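Local structure of HIAXHD3 (Humicola insolens, 3ZXK) at residues A[21-25]-A[86-92]; A[94-98]-A[111-117]; A[421-425]-A[492-496]; A[398-402]-A[459-463]. The protein probably removes arabinofuranose side chains from xylan as a family 43 glycoside hydrolase, a scaffold also engineered for endo-xylanase activity. Where two conformers were deposited one is given. Numbering follows the deposited sequence.

Contact 1: residues A[21-25]-A[86-92]; sequences EVFRV and STLRYRR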
loop_
_atom_site.group_PDB
_atom_site.type_symbol
_atom_site.label_atom_id
_atom_site.label_comp_id
_atom_site.label_asym_id
_atom_site.label_seq_id
_atom_site.Cartn_x
_atom_site.Cartn_y
_atom_site.Cartn_z
ATOM N N GLU A 21 2.027 10.500 0.703
ATOM C CA GLU A 21 1.855 11.933 0.406
ATOM C C GLU A 21 0.505 12.299 0.997
ATOM O O GLU A 21 -0.442 11.568 0.775
ATOM C CB GLU A 21 1.810 12.160 -1.127
ATOM C CG GLU A 21 1.386 13.577 -1.574
ATOM C CD GLU A 21 2.553 14.526 -1.795
ATOM O OE1 GLU A 21 3.484 14.199 -2.568
ATOM O OE2 GLU A 21 2.534 15.617 -1.196
ATOM N N VAL A 22 0.406 13.401 1.748
ATOM C CA VAL A 22 -0.889 13.856 2.286
ATOM C C VAL A 22 -1.154 15.303 1.896
ATOM O O VAL A 22 -0.235 16.123 1.860
ATOM C CB VAL A 22 -0.990 13.773 3.838
ATOM C CG1 VAL A 22 -1.367 12.379 4.340
ATOM C CG2 VAL A 22 0.255 14.341 4.531
ATOM N N PHE A 23 -2.409 15.611 1.601
ATOM C CA PHE A 23 -2.795 16.994 1.314
ATOM C C PHE A 23 -4.260 17.178 1.626
ATOM O O PHE A 23 -4.960 16.200 1.857
ATOM C CB PHE A 23 -2.456 17.406 -0.140
ATOM C CG PHE A 23 -3.136 16.567 -1.190
ATOM C CD1 PHE A 23 -2.565 15.396 -1.664
ATOM C CD2 PHE A 23 -4.373 16.938 -1.690
ATOM C CE1 PHE A 23 -3.213 14.607 -2.613
ATOM C CE2 PHE A 23 -5.015 16.169 -2.660
ATOM C CZ PHE A 23 -4.429 15.014 -3.142
ATOM N N ARG A 24 -4.699 18.427 1.660
ATOM C CA ARG A 24 -6.087 18.726 1.988
ATOM C C ARG A 24 -6.751 19.429 0.830
ATOM O O ARG A 24 -6.140 20.303 0.193
ATOM C CB ARG A 24 -6.147 19.639 3.217
ATOM C CG ARG A 24 -7.556 19.983 3.633
ATOM C CD ARG A 24 -7.601 20.741 4.948
ATOM N NE ARG A 24 -6.897 22.020 4.900
ATOM C CZ ARG A 24 -7.434 23.167 4.489
ATOM N NH1 ARG A 24 -8.699 23.215 4.063
ATOM N NH2 ARG A 24 -6.714 24.275 4.501
ATOM N N VAL A 25 -7.991 19.038 0.542
ATOM C CA VAL A 25 -8.878 19.838 -0.324
ATOM C C VAL A 25 -10.109 20.155 0.484
ATOM O O VAL A 25 -10.894 19.253 0.797
ATOM C CB VAL A 25 -9.290 19.071 -1.598
ATOM C CG1 VAL A 25 -10.086 19.999 -2.522
ATOM C CG2 VAL A 25 -8.060 18.509 -2.308
ATOM N N SER A 86 6.152 8.040 -4.695
ATOM C CA SER A 86 5.568 8.828 -5.785
ATOM C C SER A 86 4.819 10.035 -5.238
ATOM O O SER A 86 5.060 10.444 -4.096
ATOM C CB SER A 86 4.703 7.899 -6.634
ATOM O OG SER A 86 5.480 6.774 -7.034
ATOM N N THR A 87 3.978 10.676 -6.034
ATOM C CA THR A 87 3.401 11.931 -5.560
ATOM C C THR A 87 2.041 12.182 -6.208
ATOM O O THR A 87 1.806 11.762 -7.330
ATOM C CB THR A 87 4.385 13.112 -5.795
ATOM O OG1 THR A 87 3.863 14.280 -5.172
ATOM C CG2 THR A 87 4.601 13.389 -7.274
ATOM N N LEU A 88 1.182 12.889 -5.474
ATOM C CA LEU A 88 -0.187 13.196 -5.897
ATOM C C LEU A 88 -0.564 14.568 -5.373
ATOM O O LEU A 88 -0.285 14.879 -4.208
ATOM C CB LEU A 88 -1.170 12.210 -5.285
ATOM C CG LEU A 88 -2.658 12.387 -5.597
ATOM C CD1 LEU A 88 -2.879 12.014 -7.056
ATOM C CD2 LEU A 88 -3.508 11.470 -4.731
ATOM N N ARG A 89 -1.220 15.373 -6.211
ATOM C CA ARG A 89 -1.819 16.655 -5.771
ATOM C C ARG A 89 -3.074 16.924 -6.564
ATOM O O ARG A 89 -3.254 16.396 -7.649
ATOM C CB ARG A 89 -0.865 17.870 -5.904
ATOM C CG ARG A 89 0.403 17.840 -5.031
ATOM C CD ARG A 89 0.090 18.143 -3.567
ATOM N NE ARG A 89 1.184 17.834 -2.651
ATOM C CZ ARG A 89 2.087 18.708 -2.190
ATOM N NH1 ARG A 89 2.089 20.006 -2.545
ATOM N NH2 ARG A 89 3.020 18.273 -1.362
ATOM N N TYR A 90 -3.946 17.755 -6.012
ATOM C CA TYR A 90 -5.154 18.160 -6.717
ATOM C C TYR A 90 -4.988 19.580 -7.278
ATOM O O TYR A 90 -4.633 20.516 -6.539
ATOM C CB TYR A 90 -6.309 18.160 -5.727
ATOM C CG TYR A 90 -7.598 18.687 -6.283
ATOM C CD1 TYR A 90 -8.300 17.994 -7.282
ATOM C CD2 TYR A 90 -8.140 19.863 -5.784
ATOM C CE1 TYR A 90 -9.513 18.482 -7.776
ATOM C CE2 TYR A 90 -9.323 20.374 -6.273
ATOM C CZ TYR A 90 -10.019 19.674 -7.258
ATOM O OH TYR A 90 -11.221 20.199 -7.716
ATOM N N ARG A 91 -5.248 19.722 -8.571
ATOM C CA ARG A 91 -5.100 21.004 -9.245
ATOM C C ARG A 91 -6.465 21.651 -9.307
ATOM O O ARG A 91 -7.350 21.174 -10.015
ATOM C CB ARG A 91 -4.546 20.794 -10.651
ATOM C CG ARG A 91 -3.931 22.053 -11.233
ATOM C CD ARG A 91 -3.342 21.782 -12.599
ATOM N NE ARG A 91 -2.476 22.901 -12.993
ATOM C CZ ARG A 91 -1.774 22.940 -14.121
ATOM N NH1 ARG A 91 -1.854 21.940 -15.013
ATOM N NH2 ARG A 91 -0.992 23.978 -14.376
ATOM N N ARG A 92 -6.629 22.755 -8.573
ATOM C CA ARG A 92 -7.919 23.462 -8.550
ATOM C C ARG A 92 -8.320 24.041 -9.905
ATOM O O ARG A 92 -9.500 23.992 -10.275
ATOM C CB ARG A 92 -7.912 24.574 -7.499
ATOM C CG ARG A 92 -8.191 24.070 -6.094
ATOM C CD ARG A 92 -7.111 23.172 -5.544
ATOM N NE ARG A 92 -7.311 23.024 -4.098
ATOM C CZ ARG A 92 -6.525 22.312 -3.310
ATOM N NH1 ARG A 92 -5.504 21.634 -3.831
ATOM N NH2 ARG A 92 -6.778 22.264 -2.010
HETATM O O HOH W 1 -4.074 20.597 -1.537
#

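Contact 2: residues A[94-98]-A[111-117]; sequences NDRFY and TSPGGNA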
loop_
_atom_site.group_PDB
_atom_site.type_symbol
_atom_site.label_atom_id
_atom_site.label_comp_id
_atom_site.label_asym_id
_atom_site.label_seq_id
_atom_site.Cartn_x
_atom_site.Cartn_y
_atom_site.Cartn_z
ATOM N N ASN A 94 -8.109 23.182 -12.992
ATOM C CA ASN A 94 -8.840 22.320 -13.916
ATOM C C ASN A 94 -9.511 21.128 -13.239
ATOM O O ASN A 94 -9.871 20.173 -13.917
ATOM C CB ASN A 94 -7.941 21.860 -15.083
ATOM C CG ASN A 94 -6.777 21.028 -14.604
ATOM O OD1 ASN A 94 -6.558 20.888 -13.401
ATOM N ND2 ASN A 94 -6.057 20.445 -15.533
ATOM N N ASP A 95 -9.734 21.206 -11.917
ATOM C CA ASP A 95 -10.405 20.129 -11.169
ATOM C C ASP A 95 -9.877 18.723 -11.523
ATOM O O ASP A 95 -10.645 17.811 -11.857
ATOM C CB ASP A 95 -11.935 20.220 -11.411
ATOM C CG ASP A 95 -12.733 19.130 -10.678
ATOM O OD1 ASP A 95 -12.381 18.715 -9.543
ATOM O OD2 ASP A 95 -13.732 18.670 -11.251
ATOM N N ARG A 96 -8.565 18.562 -11.432
ATOM C CA ARG A 96 -7.894 17.345 -11.850
ATOM C C ARG A 96 -6.844 16.916 -10.832
ATOM O O ARG A 96 -6.034 17.743 -10.360
ATOM C CB ARG A 96 -7.256 17.565 -13.232
ATOM C CG ARG A 96 -6.521 16.362 -13.804
ATOM C CD ARG A 96 -6.260 16.539 -15.296
ATOM N NE ARG A 96 -7.512 16.711 -16.032
ATOM C CZ ARG A 96 -8.262 15.729 -16.525
ATOM N NH1 ARG A 96 -7.889 14.451 -16.409
ATOM N NH2 ARG A 96 -9.382 16.032 -17.165
ATOM N N PHE A 97 -6.843 15.630 -10.503
ATOM C CA PHE A 97 -5.757 15.047 -9.692
ATOM C C PHE A 97 -4.600 14.577 -10.577
ATOM O O PHE A 97 -4.832 13.967 -11.633
ATOM C CB PHE A 97 -6.273 13.846 -8.902
ATOM C CG PHE A 97 -7.203 14.193 -7.757
ATOM C CD1 PHE A 97 -8.579 14.329 -7.983
ATOM C CD2 PHE A 97 -6.726 14.309 -6.446
ATOM C CE1 PHE A 97 -9.445 14.620 -6.926
ATOM C CE2 PHE A 97 -7.598 14.612 -5.386
ATOM C CZ PHE A 97 -8.951 14.759 -5.630
ATOM N N TYR A 98 -3.376 14.890 -10.156
ATOM C CA TYR A 98 -2.172 14.487 -10.872
ATOM C C TYR A 98 -1.314 13.558 -10.006
ATOM O O TYR A 98 -0.808 13.969 -8.944
ATOM C CB TYR A 98 -1.295 15.679 -11.253
ATOM C CG TYR A 98 -1.856 16.625 -12.294
ATOM C CD1 TYR A 98 -3.000 17.400 -12.035
ATOM C CD2 TYR A 98 -1.235 16.773 -13.532
ATOM C CE1 TYR A 98 -3.518 18.274 -12.987
ATOM C CE2 TYR A 98 -1.742 17.667 -14.482
ATOM C CZ TYR A 98 -2.899 18.400 -14.217
ATOM O OH TYR A 98 -3.371 19.294 -15.148
ATOM N N THR A 111 -3.832 10.865 -14.453
ATOM C CA THR A 111 -4.714 11.913 -13.920
ATOM C C THR A 111 -6.157 11.448 -13.857
ATOM O O THR A 111 -6.556 10.547 -14.575
ATOM C CB THR A 111 -4.669 13.227 -14.734
ATOM O OG1 THR A 111 -5.136 12.968 -16.052
ATOM C CG2 THR A 111 -3.235 13.809 -14.801
ATOM N N SER A 112 -6.937 12.094 -13.001
ATOM C CA SER A 112 -8.376 11.871 -12.929
ATOM C C SER A 112 -9.090 13.187 -12.688
ATOM O O SER A 112 -8.604 14.014 -11.926
ATOM C CB SER A 112 -8.716 10.921 -11.762
ATOM O OG SER A 112 -10.143 10.823 -11.586
ATOM N N PRO A 113 -10.290 13.355 -13.271
ATOM C CA PRO A 113 -11.095 14.507 -12.861
ATOM C C PRO A 113 -11.496 14.379 -11.379
ATOM O O PRO A 113 -11.453 13.281 -10.818
ATOM C CB PRO A 113 -12.328 14.392 -13.768
ATOM C CG PRO A 113 -12.477 12.939 -14.020
ATOM C CD PRO A 113 -11.040 12.477 -14.200
ATOM N N GLY A 114 -11.865 15.499 -10.755
ATOM C CA GLY A 114 -12.247 15.528 -9.343
ATOM C C GLY A 114 -13.710 15.706 -9.034
ATOM O O GLY A 114 -14.073 15.913 -7.873
ATOM N N GLY A 115 -14.574 15.605 -10.048
ATOM C CA GLY A 115 -16.015 15.718 -9.819
ATOM C C GLY A 115 -16.405 17.056 -9.209
ATOM O O GLY A 115 -17.410 17.148 -8.481
ATOM N N ASN A 116 -15.632 18.103 -9.515
ATOM C CA ASN A 116 -15.884 19.458 -8.970
ATOM C C ASN A 116 -15.617 19.520 -7.459
ATOM O O ASN A 116 -16.320 20.201 -6.706
ATOM C CB ASN A 116 -17.313 19.953 -9.328
ATOM C CG ASN A 116 -17.458 21.470 -9.282
ATOM O OD1 ASN A 116 -16.498 22.199 -9.463
ATOM N ND2 ASN A 116 -18.679 21.941 -9.044
ATOM N N ALA A 117 -14.574 18.816 -7.029
ATOM C CA ALA A 117 -14.228 18.766 -5.610
ATOM C C ALA A 117 -13.998 20.148 -4.977
ATOM O O ALA A 117 -14.434 20.373 -3.860
ATOM C CB ALA A 117 -13.013 17.887 -5.409
#

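Contact 3: residues A[421-425]-A[492-496]; sequences IVMVD and LGPAF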
loop_
_atom_site.group_PDB
_atom_site.type_symbol
_atom_site.label_atom_id
_atom_site.label_comp_id
_atom_site.label_asym_id
_atom_site.label_seq_id
_atom_site.Cartn_x
_atom_site.Cartn_y
_atom_site.Cartn_z
ATOM N N ILE A 421 -7.232 -31.128 1.523
ATOM C CA ILE A 421 -6.662 -29.950 2.158
ATOM C C ILE A 421 -5.210 -30.200 2.519
ATOM O O ILE A 421 -4.874 -31.283 2.990
ATOM C CB ILE A 421 -7.469 -29.563 3.415
ATOM C CG1 ILE A 421 -8.928 -29.379 3.013
ATOM C CG2 ILE A 421 -6.940 -28.292 4.064
ATOM C CD1 ILE A 421 -9.885 -29.325 4.169
ATOM N N VAL A 422 -4.362 -29.210 2.254
ATOM C CA VAL A 422 -2.941 -29.238 2.598
ATOM C C VAL A 422 -2.522 -27.909 3.225
ATOM O O VAL A 422 -3.147 -26.856 2.969
ATOM C CB VAL A 422 -2.039 -29.519 1.354
ATOM C CG1 VAL A 422 -2.306 -30.910 0.772
ATOM C CG2 VAL A 422 -2.244 -28.449 0.285
ATOM N N MET A 423 -1.481 -27.957 4.047
ATOM C CA MET A 423 -0.805 -26.750 4.496
ATOM C C MET A 423 0.625 -26.836 3.962
ATOM O O MET A 423 1.288 -27.825 4.188
ATOM C CB MET A 423 -0.881 -26.628 6.041
ATOM C CG MET A 423 -0.299 -25.341 6.597
ATOM S SD MET A 423 1.498 -25.420 6.806
ATOM C CE MET A 423 1.930 -23.814 7.498
ATOM N N VAL A 424 1.054 -25.798 3.239
ATOM C CA VAL A 424 2.350 -25.699 2.576
ATOM C C VAL A 424 3.172 -24.553 3.177
ATOM O O VAL A 424 2.672 -23.416 3.366
ATOM C CB VAL A 424 2.144 -25.479 1.054
ATOM C CG1 VAL A 424 3.438 -25.081 0.328
ATOM C CG2 VAL A 424 1.471 -26.698 0.423
ATOM N N ASP A 425 4.445 -24.828 3.465
ATOM C CA ASP A 425 5.324 -23.780 3.942
ATOM C C ASP A 425 6.628 -23.786 3.150
ATOM O O ASP A 425 6.723 -24.457 2.129
ATOM C CB ASP A 425 5.520 -23.872 5.475
ATOM C CG ASP A 425 6.248 -25.138 5.921
ATOM O OD1 ASP A 425 6.694 -25.970 5.101
ATOM O OD2 ASP A 425 6.415 -25.285 7.161
ATOM N N LEU A 492 -4.362 -26.742 11.140
ATOM C CA LEU A 492 -3.577 -27.620 10.272
ATOM C C LEU A 492 -2.167 -27.082 10.087
ATOM O O LEU A 492 -1.973 -25.947 9.679
ATOM C CB LEU A 492 -4.241 -27.809 8.906
ATOM C CG LEU A 492 -3.597 -28.817 7.934
ATOM C CD1 LEU A 492 -3.675 -30.247 8.498
ATOM C CD2 LEU A 492 -4.305 -28.736 6.584
ATOM N N GLY A 493 -1.185 -27.922 10.376
ATOM C CA GLY A 493 0.191 -27.573 10.110
ATOM C C GLY A 493 0.835 -26.909 11.304
ATOM O O GLY A 493 0.165 -26.599 12.293
ATOM N N PRO A 494 2.160 -26.688 11.218
ATOM C CA PRO A 494 2.939 -25.962 12.232
ATOM C C PRO A 494 2.587 -24.472 12.269
ATOM O O PRO A 494 1.904 -23.975 11.361
ATOM C CB PRO A 494 4.384 -26.183 11.772
ATOM C CG PRO A 494 4.289 -26.372 10.298
ATOM C CD PRO A 494 2.981 -27.045 10.037
ATOM N N ALA A 495 3.036 -23.763 13.311
ATOM C CA ALA A 495 2.948 -22.300 13.314
ATOM C C ALA A 495 4.049 -21.791 12.400
ATOM O O ALA A 495 5.199 -22.251 12.478
ATOM C CB ALA A 495 3.127 -21.741 14.718
ATOM N N PHE A 496 3.717 -20.856 11.530
ATOM C CA PHE A 496 4.665 -20.410 10.517
ATOM C C PHE A 496 5.358 -19.135 10.974
ATOM O O PHE A 496 4.688 -18.144 11.274
ATOM C CB PHE A 496 3.934 -20.202 9.188
ATOM C CG PHE A 496 4.739 -19.466 8.148
ATOM C CD1 PHE A 496 5.744 -20.115 7.422
ATOM C CD2 PHE A 496 4.487 -18.123 7.887
ATOM C CE1 PHE A 496 6.464 -19.430 6.448
ATOM C CE2 PHE A 496 5.225 -17.434 6.938
ATOM C CZ PHE A 496 6.205 -18.087 6.220
HETATM O O HOH W 2 6.478 -23.486 9.505
#

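Contact 4: residues A[398-402]-A[459-463]; sequences AGAVL and LRIDA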
loop_
_atom_site.group_PDB
_atom_site.type_symbol
_atom_site.label_atom_id
_atom_site.label_comp_id
_atom_site.label_asym_id
_atom_site.label_seq_id
_atom_site.Cartn_x
_atom_site.Cartn_y
_atom_site.Cartn_z
ATOM N N ALA A 398 -5.200 -24.401 -5.063
ATOM C CA ALA A 398 -5.875 -23.139 -4.765
ATOM C C ALA A 398 -5.931 -22.956 -3.249
ATOM O O ALA A 398 -5.836 -23.955 -2.509
ATOM C CB ALA A 398 -7.278 -23.159 -5.345
ATOM N N GLY A 399 -6.019 -21.719 -2.785
ATOM C CA GLY A 399 -6.157 -21.503 -1.342
ATOM C C GLY A 399 -5.900 -20.122 -0.805
ATOM O O GLY A 399 -5.909 -19.138 -1.538
ATOM N N ALA A 400 -5.645 -20.088 0.496
ATOM C CA ALA A 400 -5.450 -18.862 1.222
ATOM C C ALA A 400 -3.988 -18.766 1.658
ATOM O O ALA A 400 -3.482 -19.628 2.374
ATOM C CB ALA A 400 -6.399 -18.784 2.424
ATOM N N VAL A 401 -3.307 -17.739 1.163
ATOM C CA VAL A 401 -1.904 -17.569 1.371
ATOM C C VAL A 401 -1.592 -16.361 2.247
ATOM O O VAL A 401 -2.226 -15.284 2.150
ATOM C CB VAL A 401 -1.159 -17.511 0.005
ATOM C CG1 VAL A 401 -1.717 -16.364 -0.897
ATOM C CG2 VAL A 401 0.376 -17.410 0.185
ATOM N N LEU A 402 -0.621 -16.573 3.133
ATOM C CA LEU A 402 0.050 -15.511 3.867
ATOM C C LEU A 402 1.198 -15.114 2.943
ATOM O O LEU A 402 2.209 -15.843 2.840
ATOM C CB LEU A 402 0.561 -16.055 5.200
ATOM C CG LEU A 402 1.272 -14.932 5.953
ATOM C CD1 LEU A 402 0.288 -13.956 6.582
ATOM C CD2 LEU A 402 2.162 -15.483 7.035
ATOM N N LEU A 459 -11.359 -21.218 4.689
ATOM C CA LEU A 459 -9.934 -21.235 4.938
ATOM C C LEU A 459 -9.547 -20.004 5.747
ATOM O O LEU A 459 -9.795 -18.863 5.315
ATOM C CB LEU A 459 -9.160 -21.280 3.615
ATOM C CG LEU A 459 -9.396 -22.538 2.768
ATOM C CD1 LEU A 459 -8.660 -22.418 1.431
ATOM C CD2 LEU A 459 -8.997 -23.819 3.534
ATOM N N ARG A 460 -8.876 -20.239 6.863
ATOM C CA ARG A 460 -8.596 -19.201 7.837
ATOM C C ARG A 460 -7.122 -19.037 8.153
ATOM O O ARG A 460 -6.431 -20.012 8.425
ATOM C CB ARG A 460 -9.382 -19.519 9.124
ATOM C CG ARG A 460 -9.109 -18.625 10.340
ATOM C CD ARG A 460 -10.090 -18.890 11.476
ATOM N NE ARG A 460 -9.389 -18.739 12.747
ATOM C CZ ARG A 460 -9.771 -19.303 13.889
ATOM N NH1 ARG A 460 -10.896 -20.002 13.940
ATOM N NH2 ARG A 460 -9.044 -19.129 14.985
ATOM N N ILE A 461 -6.667 -17.788 8.142
ATOM C CA ILE A 461 -5.270 -17.446 8.443
ATOM C C ILE A 461 -5.269 -16.521 9.663
ATOM O O ILE A 461 -5.816 -15.406 9.606
ATOM C CB ILE A 461 -4.583 -16.717 7.262
ATOM C CG1 ILE A 461 -4.558 -17.557 5.970
ATOM C CG2 ILE A 461 -3.155 -16.311 7.617
ATOM C CD1 ILE A 461 -4.056 -16.793 4.759
ATOM N N ASP A 462 -4.646 -16.942 10.756
ATOM C CA ASP A 462 -4.565 -16.065 11.959
ATOM C C ASP A 462 -3.143 -15.519 11.993
ATOM O O ASP A 462 -2.204 -16.241 12.338
ATOM C CB ASP A 462 -4.847 -16.834 13.270
ATOM C CG ASP A 462 -6.316 -17.160 13.484
ATOM O OD1 ASP A 462 -7.107 -17.014 12.526
ATOM O OD2 ASP A 462 -6.670 -17.597 14.621
ATOM N N ALA A 463 -2.992 -14.244 11.641
ATOM C CA ALA A 463 -1.682 -13.620 11.532
ATOM C C ALA A 463 -1.354 -12.680 12.672
ATOM O O ALA A 463 -2.143 -11.843 13.057
ATOM C CB ALA A 463 -1.592 -12.836 10.237
#

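Contact 1: residues A[21-25]-A[86-92]
Two innermost strands of a five-bladed beta-propeller, the fold of family 43, run side by side here: 21-25 from the first blade and 87-91 from the second. Their directions differ by 8° and their axes come within 7.1 Å of each other, so side chains fill the gap between them. Phe23 is the main bump. Its flat ring settles into the hollow between Leu88 and Tyr90, with CE1 3.8 Å from Leu88 CG and CE2 3.9 Å from Tyr90 CB, and lies face-on over Arg89 CA in a CH-pi contact. Farther along, the compact Val25 sets CG2 3.7 Å from Tyr90 CD2. At the other end, Glu21 extends across the gap. Its OE1 accepts a hydrogen bond from Thr87 OG1 (2.6 Å), while OE2 forms a salt bridge with Arg89 NH2 (2.7 Å), giving a buried acid two partners. Arg24 turns away to pair with Asp254, but its carbonyl faces the long, flexible Arg92: Arg92 NH2 donates to Arg24 O at 3.0 Å.

Contact 2: residues A[94-98]-A[111-117]
Asp95 sits in a left-handed backbone conformation (phi 45°, psi 53°) and uses its carboxylate to hold the turn that leaves the opposite strand. Asp95 OD2 accepts from Asn116 N at 2.6 Å, and OD1 takes a weak bond from Ala117 N at 3.3 Å; OD1 is also bonded to the hydroxyl of Tyr90. A short acid suits this place because it reaches backbone amides that point inward from the turn. Gly114 is needed beside it: a CB there would lie 2.4 Å from Asp95 OD1. With Arg96, Asp95 forms a G1 beta bulge opposite Arg91. Beyond the bulge, 96-103 and 106-113 make an antiparallel hairpin, the middle two strands of the second propeller blade. Phe97 and Ser112 form a hydrogen-bonded pair, with Phe97 N to Ser112 O at 2.8 Å and Ser112 N to Phe97 O at 3.1 Å. The Phe97 ring packs among Tyr90, Trp129 and Trp131, its edge meeting Gly114 CA. Arg96, Tyr98 and Thr111 share the other face of the sheet. The branched Thr111 rests CG2 over the ring of Tyr98, 4.1 Å from its centroid, while its OG1, also bonded to Thr134, accepts from Arg96 NH1 at 3.1 Å.

Contact 3: residues A[421-425]-A[492-496]
Ile421 opens the contact with a branched methyl: its CG2 lies 3.7 Å from CD2 of Leu492, two aliphatic side chains meeting in the interior. Val422 turns its side chain the other way, onto Trp413, although its carbonyl carbon C is still 3.9 Å from Leu492 CD2. Met423 is the centrepiece. Its long, unbranched chain lies along the 492-496 backbone, with CB 4.0 Å from Leu492 CG, SD 3.9 Å from Pro494 CD and CE 4.5 Å from Phe496 CB. Gly493 lets it lie so close, since a CB at that position would fall 2.7 Å from Met423 CG, and the backbone angles there also call for glycine. Val424 packs instead on Tyr409 and Trp413. Asp425 again faces across, its CB 4.2 Å from Phe496 CD1; its buried charge is met by Arg441, and OD2 takes a hydrogen bond from a water at 3.0 Å that also reaches Ala495 O weakly, at 3.5 Å. No direct hydrogen bond joins the segments, as expected when strand 418-429 of one sheet faces the irregular edge strand 490-497 of another across the core of a concanavalin A-like beta-sandwich.

Contact 4: residues A[398-402]-A[459-463]
Leu459 begins the inward-facing series of its strand: its CB sits 3.9 Å from Ala400 CB, and its CD1 reaches over to Gly399 CA at 3.8 Å. Small residues on the facing strand suit this end, where the CA atoms of Ala400 and Leu459 are only 6.3 Å apart. Arg460 points away from the core, and its guanidinium makes a salt bridge with Asp462, NH2 to OD2 at 2.8 Å, and cation-pi contacts with Tyr480 and Tyr489. Ile461 turns back inward, its CD1 lying 3.9 Å from Ala400 CB and 3.5 Å from the carbonyl O of Val401, while its CG2 lies 4.3 Å from Leu402 CD1. A beta-branched residue suits both the extended strand and the space beside Ala400. Asp462 follows on the outer side, where it also bonds to Ser382. Ala463 closes the run with CB 4.3 Å from Leu402 CD1; Phe510, from a strand next to 396-403, packs on both Ile461 and Ala463. The two strands lie nearly parallel, 7° apart, and their axes approach to 7.3 Å. Apolar side chains fill that narrow space, the face-to-face packing of two antiparallel sheets that builds the jelly-roll-like sandwich of the C-terminal domain.

Overall arrangement
From the N terminus, contact 1 comes first, bringing residues 86-92 back beside 21-25 and thereby joining the first two propeller blades. Contact 2 follows in series, closing the short 94-117 hairpin loop within the second blade. The two touch, since strands 87-91 and 96-103 are sheet neighbours. The chain then completes the remaining blades before entering the C-terminal beta-sandwich. There contacts 4 and 3 cross: 398-402 and 421-425 come first, in one sheet, then 459-463 and 492-496 in the other. Together they tie both sheets across one core, meeting where Leu402 packs on Phe496. The centres of contacts 1 and 3 lie about 44 Å apart, on opposite sides of the chain's centre.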